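Local coordinates for glucosamine--fructose-6-phosphate aminotransferase [isomerizing] (Francisella tularensis subsp. tularensis, PDB 3TBF), which probably makes glucosamine 6-phosphate from fructose 6-phosphate and glutamine, and is represented here by its C-terminal part with two SIS domains, at residues K11-Q21 and I342-I353; E23-A31 and I149-V157. All coordinates share one frame; numbering follows the deposited sequence.

Contact 1: residues K11-Q21 and I342-I353; sequences KHYMLKEIYEQ and IPLQLLSYHVAI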
loop_
_atom_site.group_PDB
_atom_site.type_symbol
_atom_site.label_atom_id
_atom_site.label_comp_id
_atom_site.label_asym_id
_atom_site.label_seq_id
_atom_site.Cartn_x
_atom_site.Cartn_y
_atom_site.Cartn_z
ATOM N N LYS A 11 24.949 23.157 -8.053
ATOM C CA LYS A 11 24.145 23.724 -9.135
ATOM C C LYS A 11 22.710 24.050 -8.741
ATOM O O LYS A 11 22.133 24.976 -9.269
ATOM C CB LYS A 11 24.116 22.703 -10.267
ATOM C CG LYS A 11 24.006 23.275 -11.676
ATOM C CD LYS A 11 25.315 23.073 -12.414
ATOM C CE LYS A 11 25.645 21.580 -12.638
ATOM N NZ LYS A 11 26.932 21.432 -13.432
ATOM N N HIS A 12 22.148 23.265 -7.823
ATOM C CA HIS A 12 20.766 23.361 -7.359
ATOM C C HIS A 12 20.740 23.002 -5.898
ATOM O O HIS A 12 21.594 22.227 -5.444
ATOM C CB HIS A 12 19.907 22.344 -8.081
ATOM C CG HIS A 12 19.771 22.613 -9.537
ATOM N ND1 HIS A 12 20.612 22.056 -10.482
ATOM C CD2 HIS A 12 18.916 23.410 -10.216
ATOM C CE1 HIS A 12 20.267 22.488 -11.682
ATOM N NE2 HIS A 12 19.242 23.308 -11.546
ATOM N N TYR A 13 19.785 23.516 -5.157
ATOM C CA TYR A 13 19.671 23.144 -3.760
ATOM C C TYR A 13 19.424 21.660 -3.584
ATOM O O TYR A 13 19.956 21.031 -2.659
ATOM C CB TYR A 13 18.555 23.896 -3.045
ATOM C CG TYR A 13 18.821 25.340 -2.832
ATOM C CD1 TYR A 13 19.483 25.795 -1.693
ATOM C CD2 TYR A 13 18.401 26.268 -3.769
ATOM C CE1 TYR A 13 19.733 27.169 -1.508
ATOM C CE2 TYR A 13 18.642 27.621 -3.610
ATOM C CZ TYR A 13 19.286 28.076 -2.487
ATOM O OH TYR A 13 19.470 29.443 -2.379
HETATM N N MSE A 14 18.617 21.084 -4.451
HETATM C CA MSE A 14 18.333 19.653 -4.320
HETATM C C MSE A 14 19.635 18.848 -4.332
HETATM O O MSE A 14 19.767 17.898 -3.600
HETATM C CB MSE A 14 17.423 19.129 -5.416
HETATM C CG MSE A 14 17.046 17.731 -5.105
HETATM SE SE MSE A 14 15.772 16.982 -6.301
HETATM C CE MSE A 14 15.799 15.016 -5.732
ATOM N N LEU A 15 20.583 19.236 -5.165
ATOM C CA LEU A 15 21.819 18.483 -5.285
ATOM C C LEU A 15 22.691 18.713 -4.067
ATOM O O LEU A 15 23.311 17.813 -3.573
ATOM C CB LEU A 15 22.568 18.869 -6.558
ATOM C CG LEU A 15 23.764 18.023 -6.918
ATOM C CD1 LEU A 15 23.335 16.592 -7.081
ATOM C CD2 LEU A 15 24.442 18.582 -8.203
ATOM N N LYS A 16 22.682 19.909 -3.547
ATOM C CA LYS A 16 23.383 20.152 -2.272
ATOM C C LYS A 16 22.853 19.248 -1.151
ATOM O O LYS A 16 23.624 18.741 -0.335
ATOM C CB LYS A 16 23.199 21.589 -1.820
ATOM C CG LYS A 16 23.698 21.815 -0.397
ATOM C CD LYS A 16 23.572 23.231 0.007
ATOM C CE LYS A 16 22.269 23.524 0.699
ATOM N NZ LYS A 16 22.537 23.552 2.179
ATOM N N GLU A 17 21.531 19.053 -1.127
ATOM C CA GLU A 17 20.910 18.340 -0.042
ATOM C C GLU A 17 21.188 16.881 -0.156
ATOM O O GLU A 17 21.354 16.203 0.841
ATOM C CB GLU A 17 19.427 18.650 0.039
ATOM C CG GLU A 17 19.194 20.018 0.734
ATOM C CD GLU A 17 17.961 20.804 0.229
ATOM O OE1 GLU A 17 16.945 20.170 -0.151
ATOM O OE2 GLU A 17 18.011 22.066 0.231
ATOM N N ILE A 18 21.269 16.378 -1.366
ATOM C CA ILE A 18 21.621 14.995 -1.533
ATOM C C ILE A 18 23.032 14.814 -1.018
ATOM O O ILE A 18 23.312 13.825 -0.351
ATOM C CB ILE A 18 21.552 14.592 -2.979
ATOM C CG1 ILE A 18 20.101 14.486 -3.410
ATOM C CG2 ILE A 18 22.210 13.302 -3.171
ATOM C CD1 ILE A 18 19.919 14.342 -4.889
ATOM N N TYR A 19 23.895 15.791 -1.289
ATOM C CA TYR A 19 25.288 15.715 -0.843
ATOM C C TYR A 19 25.509 16.068 0.602
ATOM O O TYR A 19 26.592 15.839 1.065
ATOM C CB TYR A 19 26.217 16.553 -1.707
ATOM C CG TYR A 19 26.666 15.800 -2.919
ATOM C CD1 TYR A 19 25.869 15.719 -4.037
ATOM C CD2 TYR A 19 27.899 15.181 -2.954
ATOM C CE1 TYR A 19 26.291 15.039 -5.171
ATOM C CE2 TYR A 19 28.336 14.515 -4.081
ATOM C CZ TYR A 19 27.519 14.453 -5.197
ATOM O OH TYR A 19 27.913 13.748 -6.322
ATOM N N GLU A 20 24.500 16.581 1.311
ATOM C CA GLU A 20 24.625 16.801 2.755
ATOM C C GLU A 20 24.309 15.542 3.552
ATOM O O GLU A 20 24.415 15.510 4.759
ATOM C CB GLU A 20 23.633 17.847 3.202
ATOM C CG GLU A 20 24.008 19.286 2.968
ATOM C CD GLU A 20 22.980 20.242 3.613
ATOM O OE1 GLU A 20 21.904 20.495 3.017
ATOM O OE2 GLU A 20 23.246 20.723 4.732
ATOM N N GLN A 21 23.881 14.479 2.892
ATOM C CA GLN A 21 23.337 13.351 3.632
ATOM C C GLN A 21 24.330 12.650 4.507
ATOM O O GLN A 21 24.011 12.215 5.569
ATOM C CB GLN A 21 22.621 12.374 2.683
ATOM C CG GLN A 21 21.294 12.933 2.248
ATOM C CD GLN A 21 20.593 12.092 1.279
ATOM O OE1 GLN A 21 19.475 11.567 1.543
ATOM N NE2 GLN A 21 21.170 12.005 0.100
ATOM N N ILE A 342 20.137 6.641 -2.121
ATOM C CA ILE A 342 20.898 7.699 -2.715
ATOM C C ILE A 342 20.896 7.678 -4.266
ATOM O O ILE A 342 20.666 8.696 -4.888
ATOM C CB ILE A 342 22.322 7.685 -2.187
ATOM C CG1 ILE A 342 22.401 7.744 -0.632
ATOM C CG2 ILE A 342 23.114 8.804 -2.782
ATOM C CD1 ILE A 342 21.565 8.778 0.128
ATOM N N PRO A 343 21.181 6.532 -4.883
ATOM C CA PRO A 343 21.173 6.436 -6.305
ATOM C C PRO A 343 19.828 6.802 -6.877
ATOM O O PRO A 343 19.752 7.339 -7.981
ATOM C CB PRO A 343 21.421 4.918 -6.576
ATOM C CG PRO A 343 21.909 4.311 -5.334
ATOM C CD PRO A 343 21.792 5.330 -4.248
ATOM N N LEU A 344 18.760 6.461 -6.157
ATOM C CA LEU A 344 17.454 6.706 -6.646
ATOM C C LEU A 344 17.203 8.205 -6.569
ATOM O O LEU A 344 16.529 8.783 -7.423
ATOM C CB LEU A 344 16.464 5.891 -5.838
ATOM C CG LEU A 344 16.672 4.362 -5.800
ATOM C CD1 LEU A 344 15.487 3.640 -5.102
ATOM C CD2 LEU A 344 16.858 3.808 -7.213
ATOM N N GLN A 345 17.768 8.880 -5.578
ATOM C CA GLN A 345 17.571 10.338 -5.507
ATOM C C GLN A 345 18.328 10.963 -6.642
ATOM O O GLN A 345 17.831 11.887 -7.256
ATOM C CB GLN A 345 18.064 10.943 -4.214
ATOM C CG GLN A 345 17.488 10.346 -3.002
ATOM C CD GLN A 345 18.238 10.727 -1.751
ATOM O OE1 GLN A 345 19.477 10.832 -1.735
ATOM N NE2 GLN A 345 17.482 10.975 -0.686
ATOM N N LEU A 346 19.536 10.472 -6.910
ATOM C CA LEU A 346 20.361 11.035 -7.974
ATOM C C LEU A 346 19.721 10.803 -9.344
ATOM O O LEU A 346 19.751 11.662 -10.225
ATOM C CB LEU A 346 21.756 10.452 -7.928
ATOM C CG LEU A 346 22.694 10.957 -6.812
ATOM C CD1 LEU A 346 24.083 10.265 -6.826
ATOM C CD2 LEU A 346 22.930 12.422 -6.904
ATOM N N LEU A 347 19.079 9.670 -9.494
ATOM C CA LEU A 347 18.413 9.347 -10.715
ATOM C C LEU A 347 17.342 10.341 -10.957
ATOM O O LEU A 347 17.172 10.827 -12.081
ATOM C CB LEU A 347 17.804 7.962 -10.642
ATOM C CG LEU A 347 17.145 7.464 -11.967
ATOM C CD1 LEU A 347 18.106 7.499 -13.177
ATOM C CD2 LEU A 347 16.526 6.077 -11.803
ATOM N N SER A 348 16.586 10.642 -9.922
ATOM C CA SER A 348 15.455 11.504 -10.119
ATOM C C SER A 348 15.922 12.919 -10.368
ATOM O O SER A 348 15.296 13.638 -11.136
ATOM C CB SER A 348 14.456 11.455 -8.942
ATOM O OG SER A 348 14.951 12.245 -7.861
ATOM N N TYR A 349 17.025 13.310 -9.744
ATOM C CA TYR A 349 17.608 14.614 -10.023
ATOM C C TYR A 349 18.022 14.745 -11.471
ATOM O O TYR A 349 17.595 15.653 -12.155
ATOM C CB TYR A 349 18.798 14.899 -9.115
ATOM C CG TYR A 349 19.535 16.158 -9.515
ATOM C CD1 TYR A 349 19.070 17.428 -9.140
ATOM C CD2 TYR A 349 20.709 16.082 -10.295
ATOM C CE1 TYR A 349 19.760 18.597 -9.516
ATOM C CE2 TYR A 349 21.390 17.238 -10.687
ATOM C CZ TYR A 349 20.909 18.496 -10.297
ATOM O OH TYR A 349 21.591 19.606 -10.704
ATOM N N HIS A 350 18.843 13.844 -11.956
ATOM C CA HIS A 350 19.280 13.959 -13.336
ATOM C C HIS A 350 18.185 13.813 -14.401
ATOM O O HIS A 350 18.254 14.477 -15.434
ATOM C CB HIS A 350 20.368 12.965 -13.607
ATOM C CG HIS A 350 21.631 13.293 -12.895
ATOM N ND1 HIS A 350 22.345 14.445 -13.141
ATOM C CD2 HIS A 350 22.299 12.634 -11.925
ATOM C CE1 HIS A 350 23.422 14.463 -12.373
ATOM N NE2 HIS A 350 23.420 13.371 -11.630
ATOM N N VAL A 351 17.166 12.975 -14.157
ATOM C CA VAL A 351 16.126 12.802 -15.137
ATOM C C VAL A 351 15.305 14.074 -15.178
ATOM O O VAL A 351 14.849 14.490 -16.242
ATOM C CB VAL A 351 15.309 11.583 -14.825
ATOM C CG1 VAL A 351 14.009 11.531 -15.649
ATOM C CG2 VAL A 351 16.187 10.380 -15.029
ATOM N N ALA A 352 15.200 14.739 -14.032
ATOM C CA ALA A 352 14.510 16.029 -13.961
ATOM C C ALA A 352 15.223 17.059 -14.793
ATOM O O ALA A 352 14.581 17.819 -15.522
ATOM C CB ALA A 352 14.395 16.516 -12.533
ATOM N N ILE A 353 16.539 17.081 -14.718
ATOM C CA ILE A 353 17.297 18.019 -15.546
ATOM C C ILE A 353 17.109 17.731 -17.048
ATOM O O ILE A 353 16.783 18.628 -17.820
ATOM C CB ILE A 353 18.776 18.017 -15.226
ATOM C CG1 ILE A 353 18.990 18.415 -13.763
ATOM C CG2 ILE A 353 19.533 18.991 -16.159
ATOM C CD1 ILE A 353 18.499 19.743 -13.424
#

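Contact 2: residues E23-A31 and I149-V157; sequences EAVSNTILA and IAFMTKAGV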
loop_
_atom_site.group_PDB
_atom_site.type_symbol
_atom_site.label_atom_id
_atom_site.label_comp_id
_atom_site.label_asym_id
_atom_site.label_seq_id
_atom_site.Cartn_x
_atom_site.Cartn_y
_atom_site.Cartn_z
ATOM N N GLU A 23 26.775 14.017 6.234
ATOM C CA GLU A 23 26.795 14.874 7.433
ATOM C C GLU A 23 25.467 14.713 8.214
ATOM O O GLU A 23 25.442 14.456 9.418
ATOM C CB GLU A 23 27.032 16.339 6.998
ATOM C CG GLU A 23 27.224 17.338 8.127
ATOM C CD GLU A 23 27.109 18.828 7.672
ATOM O OE1 GLU A 23 27.217 19.076 6.427
ATOM O OE2 GLU A 23 26.890 19.723 8.560
ATOM N N ALA A 24 24.362 14.814 7.514
ATOM C CA ALA A 24 23.052 14.758 8.159
ATOM C C ALA A 24 22.808 13.440 8.864
ATOM O O ALA A 24 22.339 13.389 10.004
ATOM C CB ALA A 24 21.949 15.000 7.136
ATOM N N VAL A 25 23.117 12.367 8.170
ATOM C CA VAL A 25 23.019 11.064 8.754
ATOM C C VAL A 25 23.845 10.948 10.003
ATOM O O VAL A 25 23.312 10.626 11.078
ATOM C CB VAL A 25 23.390 9.992 7.753
ATOM C CG1 VAL A 25 23.929 8.793 8.444
ATOM C CG2 VAL A 25 22.144 9.657 6.952
ATOM N N SER A 26 25.104 11.347 9.908
ATOM C CA SER A 26 25.977 11.286 11.069
ATOM C C SER A 26 25.607 12.259 12.242
ATOM O O SER A 26 25.696 11.880 13.406
ATOM C CB SER A 26 27.423 11.348 10.623
ATOM O OG SER A 26 28.011 12.409 11.217
ATOM N N ASN A 27 25.110 13.450 11.942
ATOM C CA ASN A 27 24.576 14.318 12.975
ATOM C C ASN A 27 23.362 13.713 13.688
ATOM O O ASN A 27 23.262 13.767 14.898
ATOM C CB ASN A 27 24.259 15.693 12.401
ATOM C CG ASN A 27 25.554 16.566 12.155
ATOM O OD1 ASN A 27 26.640 16.294 12.686
ATOM N ND2 ASN A 27 25.413 17.588 11.336
ATOM N N THR A 28 22.475 13.058 12.966
ATOM C CA THR A 28 21.340 12.440 13.615
ATOM C C THR A 28 21.764 11.336 14.594
ATOM O O THR A 28 21.226 11.240 15.693
ATOM C CB THR A 28 20.383 11.859 12.600
ATOM O OG1 THR A 28 20.024 12.892 11.675
ATOM C CG2 THR A 28 19.158 11.338 13.286
ATOM N N ILE A 29 22.704 10.503 14.199
ATOM C CA ILE A 29 23.158 9.439 15.095
ATOM C C ILE A 29 23.860 10.006 16.354
ATOM O O ILE A 29 23.607 9.615 17.496
ATOM C CB ILE A 29 24.189 8.537 14.413
ATOM C CG1 ILE A 29 23.546 7.736 13.311
ATOM C CG2 ILE A 29 24.817 7.581 15.402
ATOM C CD1 ILE A 29 24.543 7.002 12.416
ATOM N N LEU A 30 24.747 10.933 16.100
ATOM C CA LEU A 30 25.532 11.572 17.141
ATOM C C LEU A 30 24.643 12.076 18.274
ATOM O O LEU A 30 24.974 11.927 19.425
ATOM C CB LEU A 30 26.353 12.714 16.534
ATOM C CG LEU A 30 27.836 12.888 16.888
ATOM C CD1 LEU A 30 28.084 12.787 18.416
ATOM C CD2 LEU A 30 28.706 11.868 16.137
ATOM N N ALA A 31 23.497 12.655 17.961
ATOM C CA ALA A 31 22.669 13.273 18.994
ATOM C C ALA A 31 22.039 12.259 19.957
ATOM O O ALA A 31 21.501 12.650 21.002
ATOM C CB ALA A 31 21.574 14.169 18.362
ATOM N N ILE A 149 6.808 12.828 23.401
ATOM C CA ILE A 149 8.237 12.823 23.197
ATOM C C ILE A 149 8.579 13.053 21.731
ATOM O O ILE A 149 7.822 12.705 20.834
ATOM C CB ILE A 149 8.857 11.526 23.751
ATOM C CG1 ILE A 149 8.278 10.271 23.113
ATOM C CG2 ILE A 149 8.570 11.380 25.240
ATOM C CD1 ILE A 149 9.002 9.019 23.637
ATOM N N ALA A 150 9.727 13.636 21.493
ATOM C CA ALA A 150 10.146 13.990 20.170
ATOM C C ALA A 150 11.577 13.500 19.970
ATOM O O ALA A 150 12.452 13.842 20.717
ATOM C CB ALA A 150 10.093 15.476 20.008
ATOM N N PHE A 151 11.785 12.660 18.983
ATOM C CA PHE A 151 13.093 12.352 18.491
ATOM C C PHE A 151 13.361 13.262 17.280
ATOM O O PHE A 151 12.672 13.160 16.264
ATOM C CB PHE A 151 13.179 10.905 18.073
ATOM C CG PHE A 151 14.522 10.524 17.613
ATOM C CD1 PHE A 151 15.196 11.293 16.652
ATOM C CD2 PHE A 151 15.170 9.447 18.145
ATOM C CE1 PHE A 151 16.476 10.974 16.216
ATOM C CE2 PHE A 151 16.479 9.139 17.726
ATOM C CZ PHE A 151 17.111 9.907 16.744
HETATM N N MSE A 152 14.380 14.130 17.392
HETATM C CA MSE A 152 14.654 15.098 16.367
HETATM C C MSE A 152 15.684 14.530 15.383
HETATM O O MSE A 152 16.714 14.047 15.772
HETATM C CB MSE A 152 15.241 16.373 16.998
HETATM C CG MSE A 152 14.407 16.994 18.115
HETATM SE SE MSE A 152 12.556 17.358 17.532
HETATM C CE MSE A 152 13.057 18.707 16.159
ATOM N N THR A 153 15.384 14.607 14.100
ATOM C CA THR A 153 16.359 14.401 13.065
ATOM C C THR A 153 17.208 15.668 12.966
ATOM O O THR A 153 16.851 16.688 13.490
ATOM C CB THR A 153 15.667 14.129 11.722
ATOM O OG1 THR A 153 14.771 15.225 11.429
ATOM C CG2 THR A 153 14.874 12.807 11.776
ATOM N N LYS A 154 18.374 15.580 12.351
ATOM C CA LYS A 154 19.191 16.753 12.131
ATOM C C LYS A 154 19.378 16.887 10.659
ATOM O O LYS A 154 20.493 16.785 10.173
ATOM C CB LYS A 154 20.555 16.610 12.727
ATOM C CG LYS A 154 20.622 16.264 14.196
ATOM C CD LYS A 154 19.605 16.951 15.001
ATOM C CE LYS A 154 20.125 17.254 16.325
ATOM N NZ LYS A 154 19.112 17.094 17.357
ATOM N N ALA A 155 18.296 17.058 9.935
ATOM C CA ALA A 155 18.402 17.228 8.516
ATOM C C ALA A 155 18.762 18.676 8.110
ATOM O O ALA A 155 19.281 18.868 7.008
ATOM C CB ALA A 155 17.126 16.759 7.833
ATOM N N GLY A 156 18.548 19.673 8.973
ATOM C CA GLY A 156 18.629 21.077 8.549
ATOM C C GLY A 156 17.451 21.373 7.645
ATOM O O GLY A 156 16.501 20.638 7.660
ATOM N N VAL A 157 17.526 22.410 6.826
ATOM C CA VAL A 157 16.386 22.873 6.049
ATOM C C VAL A 157 16.451 22.316 4.637
ATOM O O VAL A 157 17.562 22.159 4.094
ATOM C CB VAL A 157 16.425 24.441 5.952
ATOM C CG1 VAL A 157 15.169 24.967 5.273
ATOM C CG2 VAL A 157 16.626 25.079 7.344
HETATM O O HOH W 1 22.993 18.635 9.520
#

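Contact 1: residues K11-Q21 and I342-I353
Y349 reaches from the helix of 342-353 into the side of helix 13-19 and buries the most surface here. With CG anti to its backbone N (chi1 172°), the ring stands out across the gap between the helices. L15 lies over one face of it. Its CD1 sits 4.3 Å from the centroid of the Y349 ring, 16° off the normal, a CH-pi contact. The selenium of M14, a selenomethionine, approaches the ring edge. OH of Y349 meets ND1 of H12 at 2.6 Å, in a short, bent hydrogen bond at the ring edge, near its plane. H12 is the N-cap residue of helix 13-19, so the tyrosine grips that helix at its start.

I18 buries the next most. Its CD1 lies 3.9 Å from CB of Q345, and its CG2 is equally close to CD2 of L346. At the far end Q21 and Q345 point their side chains at each other and pair their amides, with planes 26° apart. NE2 of Q21 gives to a lone pair of OE1 of Q345 at 2.8 Å, in the carbonyl plane. NE2 of Q345 gives back to OE1 of Q21 at 3.0 Å, tilted somewhat from the carbonyl plane of Q21. NE2 of Q21 also binds O of I18 at 2.8 Å, and T168 bonds OE1 of Q21.

The contact ties the first helix of the chain to helix 335-355, which runs antiparallel to it. The double amide bond satisfies buried polar groups and fixes the rotation of both glutamines. With the H12-Y349 bond at the other end, it sets the position of the helices along an apolar middle.

Contact 2: residues E23-A31 and I149-V157
The end of an edge strand in the first SIS domain meets helix 21-30 here. Strand 149-152 is the outermost strand on one side of that domain's parallel sheet, and the chain leaving it runs past the helix.

T28 and K154 are the centre of the contact. N of K154 donates to OG1 of T28 at 3.2 Å, and the bond is fairly straight at 161°. The same OG1 donates to O of A24 at 2.9 Å, one turn back in the helix. O of A24 also takes the routine helix bond from N of T28, and the two donors reach it from opposite faces of its plane. The hydroxyl therefore relays between the helix backbone and the loop, and its rotation is fixed by both bonds. With OG1 beside the backbone N (chi1 -54°), the methyl CG2 of T28 lies anti to that N. It meets the ring of F151 at the edge, 4.0 Å from CE1.

K154 lies along the helix surface. Its CB is 3.8 Å from CB of N27, and its CG packs on the carbonyl O of N27. The bent chain carries its outer end to A31, where NZ of K154 comes 4.0 Å from CB of A31. The methyl of A24 touches O of K154. A water bridges that O and ND2 of N27, accepting from the amide and donating to the carbonyl.

On the sheet side, F151 and T153 bond through their backbones to strand 129-136. N137 bonds OG1 of T153, N of A155 and O of G156, and so braces the loop after the strand. Helix 165-184 packs against T28, F151 and T153, so it adjoins both partners of this contact.

In the fold
Contact 1 is the more buried of the two and covers nearly twice the surface. It joins two helices by apolar side chains, an aromatic ring and side-chain hydrogen bonds. Contact 2 is partly buried and joins a helix to the end of a strand. There a threonine hydroxyl, a backbone N-H and a water do the polar work, and a lysine lies over the outer side. Helices 13-19 and 21-30 follow each other in the chain. The first packs on the last helix of the second SIS domain, the second on the edge of the first, so together they bridge the domains. The E17 carboxylate, bound to N of I159 and G160, also passes O of V157.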